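Local coordinates for protein aryl acylamidase (bacterium CSBL00001, PDB 4YJ6) that probably hydrolyses aryl acylamides to an aromatic amine and a carboxylic acid, at residues R151-N155 against A193-T197; R189-W194 against T399-V405; S203-V207 against A250-L256; A321-M325 against D374-R378; A327-V331 against W359-V363. The contacts are given in a common frame with arbitrary orientation. Residue numbers count along the deposited sequence, not the author numbering.

The five contacts form two pairs and a separate loop contact within one amidase-family chain. Contacts 1 and 2 share helix 190-195 and its Ala193 and Trp194, with centres about 9 Å apart. Contact 1 closes on the stretch where contact 2 begins, ahead of contacts 3, 4 and 5. These three all fall between the segments of contact 2, and contact 5 between those of contact 4. Contact 3 joins two loops about 27 Å from contact 2, centre to centre, across the middle of the chain. Contacts 4 and 5, centres about 13 Å apart, pack helix 315-339 against the consecutive helices 354-363 and 368-389, farther from the centre than contact 2.

Contact 1. Residues R151-N155 against A193-T197; sequences RNPFN and AWTNT
Phe154, Thr195 and Asn152 contribute most of the 215 Å² buried here. Segment 151-155 leaves a weakly bonded strand at 151-152 and folds into a type I beta turn from Asn152 to Asn155, with Asn155 N to Asn152 O at 2.9 Å. Asn152 and Thr195 have the nearest CA atoms, 6.7 Å apart. The Asn152 side chain (chi1 t) does two jobs: OD1 accepts from Phe154 N at 2.9 Å, an Asx turn, while ND2 donates to Trp194 O at 2.9 Å, almost linearly. ND2 also bonds Asn159 O. The partner segment is the C-terminal end of helix 190-195, closed by a Schellman motif in which Asn196 takes positive phi (62/33). Phe154 (chi1 m) reaches this helix end, with CE2 3.4 Å from Thr195 O and CZ 3.5 Å from Asn196 CB. Thr195 (chi1 p) sets CG2 4.0 Å from Asn152 ND2 and 4.3 Å from Pro153 CD; its OG1 bonds Pro191 O and, at 2.9 Å, receives Thr197 OG1.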
# COMPACT_ATOMS: atom_id res chain seq x y z
N ARG A 151 -13.21 -7.29 1.88
CA ARG A 151 -13.07 -8.72 1.55
C ARG A 151 -12.24 -8.99 0.30
O ARG A 151 -12.13 -8.16 -0.59
CB ARG A 151 -14.48 -9.33 1.42
CG ARG A 151 -15.33 -9.07 2.66
CD ARG A 151 -16.71 -9.80 2.60
NE ARG A 151 -17.50 -9.48 3.79
CZ ARG A 151 -18.30 -8.42 3.92
NH1 ARG A 151 -18.46 -7.55 2.93
NH2 ARG A 151 -18.97 -8.22 5.06
N ASN A 152 -11.66 -10.19 0.26
CA ASN A 152 -10.72 -10.56 -0.77
C ASN A 152 -11.44 -11.02 -2.04
O ASN A 152 -12.21 -11.99 -1.96
CB ASN A 152 -9.85 -11.72 -0.23
CG ASN A 152 -8.58 -11.86 -0.99
OD1 ASN A 152 -8.59 -11.92 -2.22
ND2 ASN A 152 -7.44 -11.85 -0.28
N PRO A 153 -11.19 -10.36 -3.20
CA PRO A 153 -11.85 -10.80 -4.44
C PRO A 153 -11.55 -12.25 -4.79
O PRO A 153 -12.27 -12.83 -5.59
CB PRO A 153 -11.28 -9.86 -5.52
CG PRO A 153 -10.85 -8.62 -4.73
CD PRO A 153 -10.33 -9.18 -3.44
N PHE A 154 -10.48 -12.81 -4.25
CA PHE A 154 -10.17 -14.23 -4.55
C PHE A 154 -11.02 -15.20 -3.74
O PHE A 154 -11.13 -16.38 -4.08
CB PHE A 154 -8.68 -14.50 -4.35
CG PHE A 154 -7.86 -14.09 -5.52
CD1 PHE A 154 -7.43 -15.01 -6.45
CD2 PHE A 154 -7.59 -12.75 -5.72
CE1 PHE A 154 -6.73 -14.62 -7.56
CE2 PHE A 154 -6.91 -12.33 -6.82
CZ PHE A 154 -6.47 -13.24 -7.75
N ASN A 155 -11.58 -14.72 -2.64
CA ASN A 155 -12.50 -15.50 -1.81
C ASN A 155 -13.04 -14.57 -0.73
O ASN A 155 -12.33 -14.19 0.21
CB ASN A 155 -11.79 -16.73 -1.19
CG ASN A 155 -12.75 -17.59 -0.38
OD1 ASN A 155 -13.76 -17.11 0.12
ND2 ASN A 155 -12.42 -18.88 -0.26
N ALA A 193 0.02 -8.26 -1.69
CA ALA A 193 0.46 -9.66 -1.57
C ALA A 193 -0.75 -10.58 -1.45
O ALA A 193 -0.81 -11.64 -2.08
CB ALA A 193 1.37 -9.82 -0.34
N TRP A 194 -1.71 -10.21 -0.60
CA TRP A 194 -2.88 -11.08 -0.44
C TRP A 194 -3.90 -11.03 -1.58
O TRP A 194 -4.87 -11.77 -1.54
CB TRP A 194 -3.61 -10.74 0.87
CG TRP A 194 -2.98 -11.34 2.11
CD1 TRP A 194 -1.83 -12.10 2.17
CD2 TRP A 194 -3.47 -11.23 3.45
NE1 TRP A 194 -1.59 -12.46 3.48
CE2 TRP A 194 -2.57 -11.96 4.28
CE3 TRP A 194 -4.59 -10.62 4.03
CZ2 TRP A 194 -2.75 -12.06 5.66
CZ3 TRP A 194 -4.77 -10.72 5.41
CH2 TRP A 194 -3.83 -11.43 6.21
N THR A 195 -3.74 -10.12 -2.55
CA THR A 195 -4.74 -9.96 -3.63
C THR A 195 -4.18 -10.08 -5.04
O THR A 195 -4.85 -9.71 -6.01
CB THR A 195 -5.49 -8.60 -3.53
OG1 THR A 195 -4.53 -7.55 -3.61
CG2 THR A 195 -6.25 -8.51 -2.23
N ASN A 196 -2.96 -10.61 -5.19
CA ASN A 196 -2.40 -10.83 -6.52
C ASN A 196 -2.24 -9.50 -7.26
O ASN A 196 -2.39 -9.46 -8.46
CB ASN A 196 -3.31 -11.78 -7.38
CG ASN A 196 -2.59 -12.38 -8.56
OD1 ASN A 196 -1.59 -13.08 -8.37
ND2 ASN A 196 -3.09 -12.15 -9.77
N THR A 197 -1.95 -8.43 -6.52
CA THR A 197 -1.67 -7.16 -7.18
C THR A 197 -0.25 -6.68 -6.88
O THR A 197 0.45 -7.24 -6.03
CB THR A 197 -2.70 -6.11 -6.80
OG1 THR A 197 -2.85 -6.06 -5.37
CG2 THR A 197 -4.08 -6.47 -7.44

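Contact 2. Residues R189-W194 against T399-V405; sequences RIPAAW and TLACMPV
Helical residues 190-194 face the irregular segment 399-405, which follows strand 394-398. The nearest CA pairs are Ala193 with Thr399 (6.5 Å), Ile190 with Leu400 (6.9 Å) and Trp194 with Pro404 (6.0 Å). In amidase signature enzymes the glycine-rich segment leading into this helix carries the nucleophilic serine, probably so here. Trp194 dominates the 429 Å² interface: chi1 m with chi2 near 0° lays its indole along the partner. Trp194 NE1 donates to Cys402 O at 3.0 Å near the ring plane, while Pro404 covers one face of the indole in a CH-pi contact, its CA lying 3.4 Å from the centroid of the Trp194 six-membered ring and 10° off the normal. The Trp194 ring also meets that of Trp430, planes about 5° apart. Leu400 (m, t) fits between indole and helix: CD1 lies 3.4 Å from Trp194 CD1 and 3.7 Å from Ala193 CB, and CD2 3.9 Å from Ile190 CG1. Thr399 (m) turns CG2 to Ala193 CB at 3.7 Å, while its OG1 bonds Ser445. Arg189 points its charge to a salt bridge with Asp183. The chemistry is thus a largely apolar interface, with the single hydrogen bond across it satisfying the buried indole nitrogen.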
# COMPACT_ATOMS: atom_id res chain seq x y z
N ARG A 189 1.98 -2.80 0.39
CA ARG A 189 2.50 -4.08 -0.06
C ARG A 189 1.72 -5.26 0.53
O ARG A 189 1.55 -6.29 -0.13
CB ARG A 189 4.00 -4.18 0.36
CG ARG A 189 4.84 -3.10 -0.35
CD ARG A 189 6.23 -2.92 0.29
NE ARG A 189 6.11 -2.17 1.54
CZ ARG A 189 7.02 -2.25 2.53
NH1 ARG A 189 8.05 -3.10 2.45
NH2 ARG A 189 6.88 -1.50 3.60
N ILE A 190 1.31 -5.13 1.78
CA ILE A 190 0.59 -6.21 2.50
C ILE A 190 -0.68 -6.64 1.75
O ILE A 190 -0.82 -7.80 1.38
CB ILE A 190 0.22 -5.75 3.92
CG1 ILE A 190 1.49 -5.55 4.76
CG2 ILE A 190 -0.68 -6.77 4.61
CD1 ILE A 190 1.26 -4.61 5.95
N PRO A 191 -1.58 -5.68 1.44
CA PRO A 191 -2.80 -6.13 0.75
C PRO A 191 -2.54 -6.49 -0.69
O PRO A 191 -3.30 -7.30 -1.24
CB PRO A 191 -3.74 -4.92 0.89
CG PRO A 191 -2.79 -3.74 0.98
CD PRO A 191 -1.64 -4.26 1.81
N ALA A 192 -1.51 -5.91 -1.32
CA ALA A 192 -1.16 -6.34 -2.67
C ALA A 192 -0.81 -7.85 -2.66
O ALA A 192 -1.29 -8.62 -3.51
CB ALA A 192 0.05 -5.53 -3.18
N ALA A 193 0.02 -8.26 -1.69
CA ALA A 193 0.46 -9.66 -1.57
C ALA A 193 -0.75 -10.58 -1.45
O ALA A 193 -0.81 -11.64 -2.08
CB ALA A 193 1.37 -9.82 -0.34
N TRP A 194 -1.71 -10.21 -0.60
CA TRP A 194 -2.88 -11.08 -0.44
C TRP A 194 -3.90 -11.03 -1.58
O TRP A 194 -4.87 -11.77 -1.54
CB TRP A 194 -3.61 -10.74 0.87
CG TRP A 194 -2.98 -11.34 2.11
CD1 TRP A 194 -1.83 -12.10 2.17
CD2 TRP A 194 -3.47 -11.23 3.45
NE1 TRP A 194 -1.59 -12.46 3.48
CE2 TRP A 194 -2.57 -11.96 4.28
CE3 TRP A 194 -4.59 -10.62 4.03
CZ2 TRP A 194 -2.75 -12.06 5.66
CZ3 TRP A 194 -4.77 -10.72 5.41
CH2 TRP A 194 -3.83 -11.43 6.21
N THR A 399 6.74 -11.40 0.91
CA THR A 399 6.20 -10.15 1.44
C THR A 399 5.69 -10.34 2.87
O THR A 399 5.92 -9.49 3.72
CB THR A 399 5.04 -9.68 0.55
OG1 THR A 399 5.53 -9.65 -0.79
CG2 THR A 399 4.51 -8.27 0.97
N LEU A 400 5.01 -11.47 3.10
CA LEU A 400 4.32 -11.72 4.35
C LEU A 400 4.60 -13.12 4.87
O LEU A 400 4.93 -14.02 4.10
CB LEU A 400 2.81 -11.64 4.16
CG LEU A 400 2.34 -10.32 3.56
CD1 LEU A 400 0.85 -10.40 3.27
CD2 LEU A 400 2.66 -9.22 4.57
N ALA A 401 4.43 -13.29 6.18
CA ALA A 401 4.72 -14.58 6.83
C ALA A 401 3.55 -15.57 6.78
O ALA A 401 3.72 -16.73 7.18
CB ALA A 401 5.10 -14.35 8.26
N CYS A 402 2.37 -15.11 6.37
CA CYS A 402 1.18 -15.98 6.36
C CYS A 402 0.20 -15.62 5.25
O CYS A 402 0.27 -14.53 4.66
CB CYS A 402 0.45 -15.92 7.70
SG CYS A 402 -0.15 -14.24 8.17
N MSE A 403 -0.71 -16.55 4.98
CA MSE A 403 -1.77 -16.37 4.01
C MSE A 403 -2.93 -15.55 4.56
O MSE A 403 -3.01 -15.30 5.76
CB MSE A 403 -2.30 -17.76 3.59
CG MSE A 403 -1.23 -18.68 3.04
SE MSE A 403 -0.38 -17.97 1.44
CE MSE A 403 -1.91 -17.86 0.23
N PRO A 404 -3.84 -15.12 3.68
CA PRO A 404 -5.00 -14.36 4.14
C PRO A 404 -5.77 -15.06 5.25
O PRO A 404 -5.84 -16.31 5.28
CB PRO A 404 -5.86 -14.24 2.88
CG PRO A 404 -4.90 -14.21 1.76
CD PRO A 404 -3.80 -15.22 2.20
N VAL A 405 -6.31 -14.26 6.16
CA VAL A 405 -7.14 -14.72 7.26
C VAL A 405 -8.62 -14.52 6.94
O VAL A 405 -9.01 -13.68 6.12
CB VAL A 405 -6.80 -14.01 8.58
CG1 VAL A 405 -5.32 -14.23 8.92
CG2 VAL A 405 -7.14 -12.49 8.51

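Contact 3. Residues S203-V207 against A250-L256; sequences SIGRV and ASLRVKL
Backbone hydrogen bonding fixes the pairing: Leu252 N donates to Gly205 O at 3.0 Å, and Gly205 and Ser251 have CA atoms 4.0 Å apart. Ile204 (-59/137) and Gly205 (86/-10) occupy the centre of a type II turn closed by Arg206 N to Ser203 O, 3.0 Å. Only glycine suits this site: a CB would clash with Ala250 O, to which Gly205 CA makes a CA-H...O contact of 3.2 Å. Waters bridge Gly205 O (3.0 Å) to Ser251 OG (2.7 Å), Arg206 NH1 (2.9 Å) to Val254 O (2.7 Å), and Arg206 O (2.9 Å) to Leu252 O (2.7 Å). Ser251 OG also bonds Asp245 N. The apolar pair is Ile204 CG1 with Ala250 CB at 3.8 Å. Leu252 CD1, 3.6 Å from Arg206 NH1, and Leu256 CD1, 3.5 Å from Arg206 CZ, lie over opposite faces of the guanidinium. Arg206 also salt-bridges Asp467 and packs on Met238 of helix 231-241. The contact joins the loops after strand 198-201 and that helix.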
# COMPACT_ATOMS: atom_id res chain seq x y z
N SER A 203 11.29 4.66 -2.44
CA SER A 203 12.34 5.08 -1.51
C SER A 203 11.85 6.22 -0.65
O SER A 203 11.11 7.07 -1.14
CB SER A 203 13.54 5.62 -2.33
OG SER A 203 14.11 4.58 -3.10
N ILE A 204 12.34 6.34 0.59
CA ILE A 204 11.98 7.52 1.36
C ILE A 204 12.43 8.80 0.59
O ILE A 204 13.54 8.88 0.04
CB ILE A 204 12.52 7.45 2.84
CG1 ILE A 204 12.05 8.68 3.65
CG2 ILE A 204 14.08 7.38 2.85
CD1 ILE A 204 10.47 8.76 3.87
N GLY A 205 11.54 9.80 0.56
CA GLY A 205 11.82 11.05 -0.15
C GLY A 205 11.47 11.05 -1.62
O GLY A 205 11.53 12.10 -2.25
N ARG A 206 11.16 9.89 -2.19
CA ARG A 206 10.84 9.79 -3.62
C ARG A 206 9.48 10.41 -3.94
O ARG A 206 9.35 11.17 -4.88
CB ARG A 206 10.88 8.30 -4.05
CG ARG A 206 10.63 8.08 -5.55
CD ARG A 206 11.78 8.67 -6.39
NE ARG A 206 12.99 7.90 -6.17
CZ ARG A 206 14.23 8.38 -6.26
NH1 ARG A 206 14.48 9.65 -6.53
NH2 ARG A 206 15.26 7.55 -6.07
N VAL A 207 8.47 10.06 -3.15
CA VAL A 207 7.12 10.68 -3.27
C VAL A 207 6.89 11.52 -2.01
O VAL A 207 7.13 11.07 -0.89
CB VAL A 207 6.04 9.55 -3.33
CG1 VAL A 207 4.59 10.12 -3.35
CG2 VAL A 207 6.29 8.67 -4.53
N ALA A 250 12.29 14.90 3.93
CA ALA A 250 13.12 13.86 3.32
C ALA A 250 13.19 13.99 1.80
O ALA A 250 13.83 13.17 1.16
CB ALA A 250 12.55 12.48 3.69
N SER A 251 12.52 14.98 1.23
CA SER A 251 12.30 15.00 -0.21
C SER A 251 13.59 14.99 -1.01
O SER A 251 14.53 15.76 -0.71
CB SER A 251 11.50 16.26 -0.61
OG SER A 251 11.16 16.17 -1.98
N LEU A 252 13.62 14.18 -2.08
CA LEU A 252 14.76 14.13 -2.98
C LEU A 252 14.55 15.04 -4.18
O LEU A 252 13.51 15.02 -4.81
CB LEU A 252 14.88 12.69 -3.53
CG LEU A 252 15.00 11.65 -2.41
CD1 LEU A 252 14.95 10.24 -3.03
CD2 LEU A 252 16.29 11.80 -1.60
N ARG A 253 15.55 15.85 -4.52
CA ARG A 253 15.38 16.76 -5.64
C ARG A 253 15.92 16.09 -6.90
O ARG A 253 16.96 16.47 -7.45
CB ARG A 253 16.06 18.09 -5.35
CG ARG A 253 15.50 19.14 -6.32
CD ARG A 253 16.43 20.19 -6.42
NE ARG A 253 16.15 21.22 -5.46
CZ ARG A 253 15.43 22.33 -5.70
NH1 ARG A 253 14.83 22.52 -6.84
NH2 ARG A 253 15.29 23.23 -4.74
N VAL A 254 15.23 15.03 -7.32
CA VAL A 254 15.64 14.31 -8.52
C VAL A 254 14.42 13.91 -9.33
O VAL A 254 13.35 13.71 -8.77
CB VAL A 254 16.68 13.11 -8.28
CG1 VAL A 254 17.28 13.08 -6.86
CG2 VAL A 254 16.22 11.75 -8.81
N LYS A 255 14.62 13.85 -10.65
CA LYS A 255 13.56 13.50 -11.57
C LYS A 255 13.96 12.21 -12.27
O LYS A 255 15.10 12.09 -12.76
CB LYS A 255 13.36 14.59 -12.62
CG LYS A 255 13.06 15.93 -11.99
CD LYS A 255 12.82 17.00 -13.05
CE LYS A 255 12.42 18.31 -12.38
NZ LYS A 255 12.15 19.36 -13.42
N LEU A 256 13.04 11.25 -12.29
CA LEU A 256 13.30 9.94 -12.91
C LEU A 256 12.22 9.64 -13.94
O LEU A 256 11.13 10.18 -13.89
CB LEU A 256 13.23 8.83 -11.85
CG LEU A 256 14.24 8.91 -10.72
CD1 LEU A 256 13.95 7.79 -9.71
CD2 LEU A 256 15.67 8.79 -11.29
O HOH W 1 9.45 14.19 -2.47
O HOH W 2 12.65 11.85 -6.87
O HOH W 3 11.36 13.32 -4.97

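Contact 4. Residues A321-M325 against D374-R378; sequences AWCRM and DQLLR
Asp374 lies over Ala321 and reaches the arginine one helical turn on, its OD1 3.7 Å from Ala321 CB. The motif is a bidentate salt bridge between two crossing helices, 315-339 and 368-389. The axes of segments 321-325 and 374-378 approach to 10.3 Å, with a signed crossing angle of -122°, and the nearest CA atoms are those of Ala321 and Asp374, 5.4 Å apart. Both segments are regular alpha helix, with Met325 N bonded to Ala321 O and Arg378 N to Asp374 O, each at 2.9 Å. Arg324 (chi1 m, chi2 t, chi3 m) presents one edge of its guanidinium to the carboxylate of Asp374 (chi1 m): Arg324 NE donates to Asp374 OD2 at 2.9 Å and Arg324 NH2 to Asp374 OD1 at 2.8 Å. OD1 also receives a weak hydrogen bond from Gln370. Ala321 CB also packs 4.0 Å from Leu377 CD1. Met325, a selenomethionine (m, t, p), packs against the partner helix and Phe438 of helix 434-439. Arg378 is fully extended, all chi angles near 180°; its NE bonds Phe438 O and its guanidinium makes a cation-pi contact with Tyr221. Met325 CE stops 3.5 Å from Arg378 NH1.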
# COMPACT_ATOMS: atom_id res chain seq x y z
N ALA A 321 8.67 -2.41 18.94
CA ALA A 321 9.26 -1.09 18.65
C ALA A 321 8.46 -0.39 17.57
O ALA A 321 8.19 0.82 17.67
CB ALA A 321 10.74 -1.23 18.20
N TRP A 322 8.10 -1.11 16.52
CA TRP A 322 7.23 -0.51 15.47
C TRP A 322 5.92 0.02 16.04
O TRP A 322 5.52 1.17 15.77
CB TRP A 322 6.90 -1.54 14.39
CG TRP A 322 6.11 -0.93 13.22
CD1 TRP A 322 6.63 -0.32 12.10
CD2 TRP A 322 4.69 -0.89 13.07
NE1 TRP A 322 5.62 0.10 11.28
CE2 TRP A 322 4.42 -0.24 11.85
CE3 TRP A 322 3.61 -1.31 13.87
CZ2 TRP A 322 3.12 -0.01 11.40
CZ3 TRP A 322 2.33 -1.09 13.44
CH2 TRP A 322 2.08 -0.44 12.20
N CYS A 323 5.27 -0.78 16.88
CA CYS A 323 4.01 -0.34 17.48
C CYS A 323 4.18 0.91 18.31
O CYS A 323 3.34 1.81 18.26
CB CYS A 323 3.39 -1.46 18.34
SG CYS A 323 2.71 -2.84 17.36
N ARG A 324 5.24 0.98 19.11
CA ARG A 324 5.46 2.18 19.89
C ARG A 324 5.74 3.39 18.99
O ARG A 324 5.25 4.49 19.25
CB ARG A 324 6.62 1.99 20.87
CG ARG A 324 6.24 1.12 22.10
CD ARG A 324 7.36 1.13 23.14
NE ARG A 324 8.56 0.47 22.62
CZ ARG A 324 8.85 -0.82 22.76
NH1 ARG A 324 8.04 -1.67 23.44
NH2 ARG A 324 9.96 -1.29 22.21
N MSE A 325 6.56 3.21 17.94
CA MSE A 325 6.86 4.33 17.05
C MSE A 325 5.63 4.88 16.33
O MSE A 325 5.50 6.09 16.19
CB MSE A 325 7.91 3.89 16.03
CG MSE A 325 9.21 3.75 16.70
SE MSE A 325 10.35 2.80 15.44
CE MSE A 325 10.44 4.05 14.03
N ASP A 374 14.34 2.22 20.93
CA ASP A 374 13.67 1.90 19.67
C ASP A 374 14.47 2.46 18.49
O ASP A 374 14.55 1.82 17.44
CB ASP A 374 12.23 2.43 19.68
CG ASP A 374 11.34 1.68 20.68
OD1 ASP A 374 11.79 0.63 21.17
OD2 ASP A 374 10.24 2.13 20.99
N GLN A 375 15.04 3.65 18.67
CA GLN A 375 15.88 4.25 17.63
C GLN A 375 17.14 3.44 17.37
O GLN A 375 17.59 3.33 16.22
CB GLN A 375 16.26 5.67 18.05
CG GLN A 375 15.06 6.64 17.99
CD GLN A 375 15.33 7.97 18.66
OE1 GLN A 375 16.34 8.16 19.31
NE2 GLN A 375 14.39 8.89 18.51
N LEU A 376 17.74 2.89 18.43
CA LEU A 376 18.89 2.00 18.26
C LEU A 376 18.50 0.71 17.51
O LEU A 376 19.21 0.27 16.63
CB LEU A 376 19.44 1.64 19.65
CG LEU A 376 20.51 0.53 19.63
CD1 LEU A 376 21.74 0.99 18.85
CD2 LEU A 376 20.90 0.17 21.06
N LEU A 377 17.35 0.14 17.85
CA LEU A 377 16.85 -1.04 17.15
C LEU A 377 16.69 -0.72 15.66
O LEU A 377 17.12 -1.47 14.81
CB LEU A 377 15.52 -1.52 17.78
CG LEU A 377 14.85 -2.76 17.14
CD1 LEU A 377 13.98 -3.52 18.16
CD2 LEU A 377 13.97 -2.38 15.92
N ARG A 378 16.06 0.42 15.37
CA ARG A 378 15.84 0.82 14.00
C ARG A 378 17.16 0.98 13.25
O ARG A 378 17.29 0.55 12.11
CB ARG A 378 15.05 2.16 13.99
CG ARG A 378 14.66 2.61 12.59
CD ARG A 378 13.94 3.93 12.66
NE ARG A 378 13.51 4.36 11.33
CZ ARG A 378 12.85 5.48 11.12
NH1 ARG A 378 12.50 6.23 12.16
NH2 ARG A 378 12.50 5.83 9.88

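Contact 5. Residues A327-V331 against W359-V363; sequences AIPTV and WIDAV
Two helical segments cross almost at right angles: the axes of 327-331 and 359-363 approach to 8.9 Å with a signed angle of -93°. The first belongs to helix 315-339 and is kinked at Pro329, whose nitrogen makes no bond to the preceding turn, though Val331 N still bonds Ala327 O at 2.8 Å. The second lies near the C-terminal end of helix 354-363, with Val363 N bonded to Trp359 O at 3.0 Å. Nearest CA pairs are Ala327 with Ile360 (5.9 Å) and Ile328 with Val363 (6.3 Å). Ala327 sits at the crossing, its small CB 3.6 Å from Val363 CG2 and 4.0 Å from Trp359 CB. Val331 (chi1 t), one turn later, places CG2 3.6 Å from both Val363 CG2 and Ile360 CD1. Ile360 takes chi1 m and chi2 m, which brings CD1 across to the partner, where it also meets Thr330 CG2 at 3.6 Å. Val363 (chi1 m) is touched on a further side by Ile328, CG1 to CB at 4.1 Å. The Trp359 indole packs on Cys323 and Arg324 of helix 315-339 and meets the ring of Phe138. Thr330 OG1 bonds Ile326 O within its own helix. With no hydrogen bond or salt bridge across the 277 Å² buried, this crossing is held by the close fit of apolar groups.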
# COMPACT_ATOMS: atom_id res chain seq x y z
N ALA A 327 2.55 4.50 17.48
CA ALA A 327 1.62 4.93 18.51
C ALA A 327 1.86 6.39 18.93
O ALA A 327 0.93 7.06 19.29
CB ALA A 327 1.71 3.98 19.75
N ILE A 328 3.11 6.87 18.94
CA ILE A 328 3.38 8.21 19.44
C ILE A 328 2.62 9.27 18.63
O ILE A 328 1.86 10.07 19.18
CB ILE A 328 4.91 8.51 19.55
CG1 ILE A 328 5.52 7.59 20.62
CG2 ILE A 328 5.14 9.98 19.92
CD1 ILE A 328 7.06 7.48 20.57
N PRO A 329 2.77 9.26 17.30
CA PRO A 329 1.95 10.24 16.55
C PRO A 329 0.47 9.92 16.56
O PRO A 329 -0.34 10.81 16.35
CB PRO A 329 2.49 10.16 15.11
CG PRO A 329 3.53 9.08 15.11
CD PRO A 329 3.80 8.60 16.48
N THR A 330 0.09 8.66 16.79
CA THR A 330 -1.33 8.33 16.89
C THR A 330 -1.90 9.00 18.15
O THR A 330 -2.99 9.57 18.13
CB THR A 330 -1.51 6.81 16.95
OG1 THR A 330 -0.99 6.24 15.74
CG2 THR A 330 -2.99 6.47 17.05
N VAL A 331 -1.14 8.96 19.24
CA VAL A 331 -1.59 9.61 20.47
C VAL A 331 -1.72 11.10 20.23
O VAL A 331 -2.67 11.72 20.68
CB VAL A 331 -0.63 9.35 21.63
CG1 VAL A 331 -0.93 10.30 22.84
CG2 VAL A 331 -0.73 7.88 22.07
N TRP A 359 -1.61 0.17 23.01
CA TRP A 359 -0.38 0.89 22.63
C TRP A 359 -0.52 2.38 22.92
O TRP A 359 0.46 3.05 23.30
CB TRP A 359 -0.09 0.66 21.14
CG TRP A 359 0.32 -0.74 20.89
CD1 TRP A 359 -0.38 -1.70 20.24
CD2 TRP A 359 1.55 -1.35 21.31
NE1 TRP A 359 0.35 -2.88 20.20
CE2 TRP A 359 1.53 -2.69 20.87
CE3 TRP A 359 2.66 -0.89 22.02
CZ2 TRP A 359 2.59 -3.58 21.12
CZ3 TRP A 359 3.71 -1.75 22.26
CH2 TRP A 359 3.66 -3.09 21.81
N ILE A 360 -1.73 2.91 22.71
CA ILE A 360 -2.02 4.30 23.07
C ILE A 360 -1.67 4.56 24.54
O ILE A 360 -1.00 5.54 24.87
CB ILE A 360 -3.51 4.63 22.79
CG1 ILE A 360 -3.79 4.60 21.30
CG2 ILE A 360 -3.87 5.99 23.39
CD1 ILE A 360 -2.79 5.39 20.49
N ASP A 361 -2.08 3.66 25.43
CA ASP A 361 -1.77 3.83 26.84
C ASP A 361 -0.28 3.58 27.10
O ASP A 361 0.33 4.24 27.93
CB ASP A 361 -2.61 2.87 27.70
CG ASP A 361 -4.08 3.24 27.73
OD1 ASP A 361 -4.45 4.41 27.47
OD2 ASP A 361 -4.88 2.34 28.05
N ALA A 362 0.30 2.63 26.37
CA ALA A 362 1.68 2.25 26.63
C ALA A 362 2.63 3.43 26.36
O ALA A 362 3.68 3.56 27.02
CB ALA A 362 2.04 1.06 25.76
N VAL A 363 2.30 4.28 25.38
CA VAL A 363 3.25 5.34 25.04
C VAL A 363 2.86 6.69 25.61
O VAL A 363 3.55 7.69 25.38
CB VAL A 363 3.52 5.45 23.49
CG1 VAL A 363 3.96 4.08 22.94
CG2 VAL A 363 2.29 5.99 22.73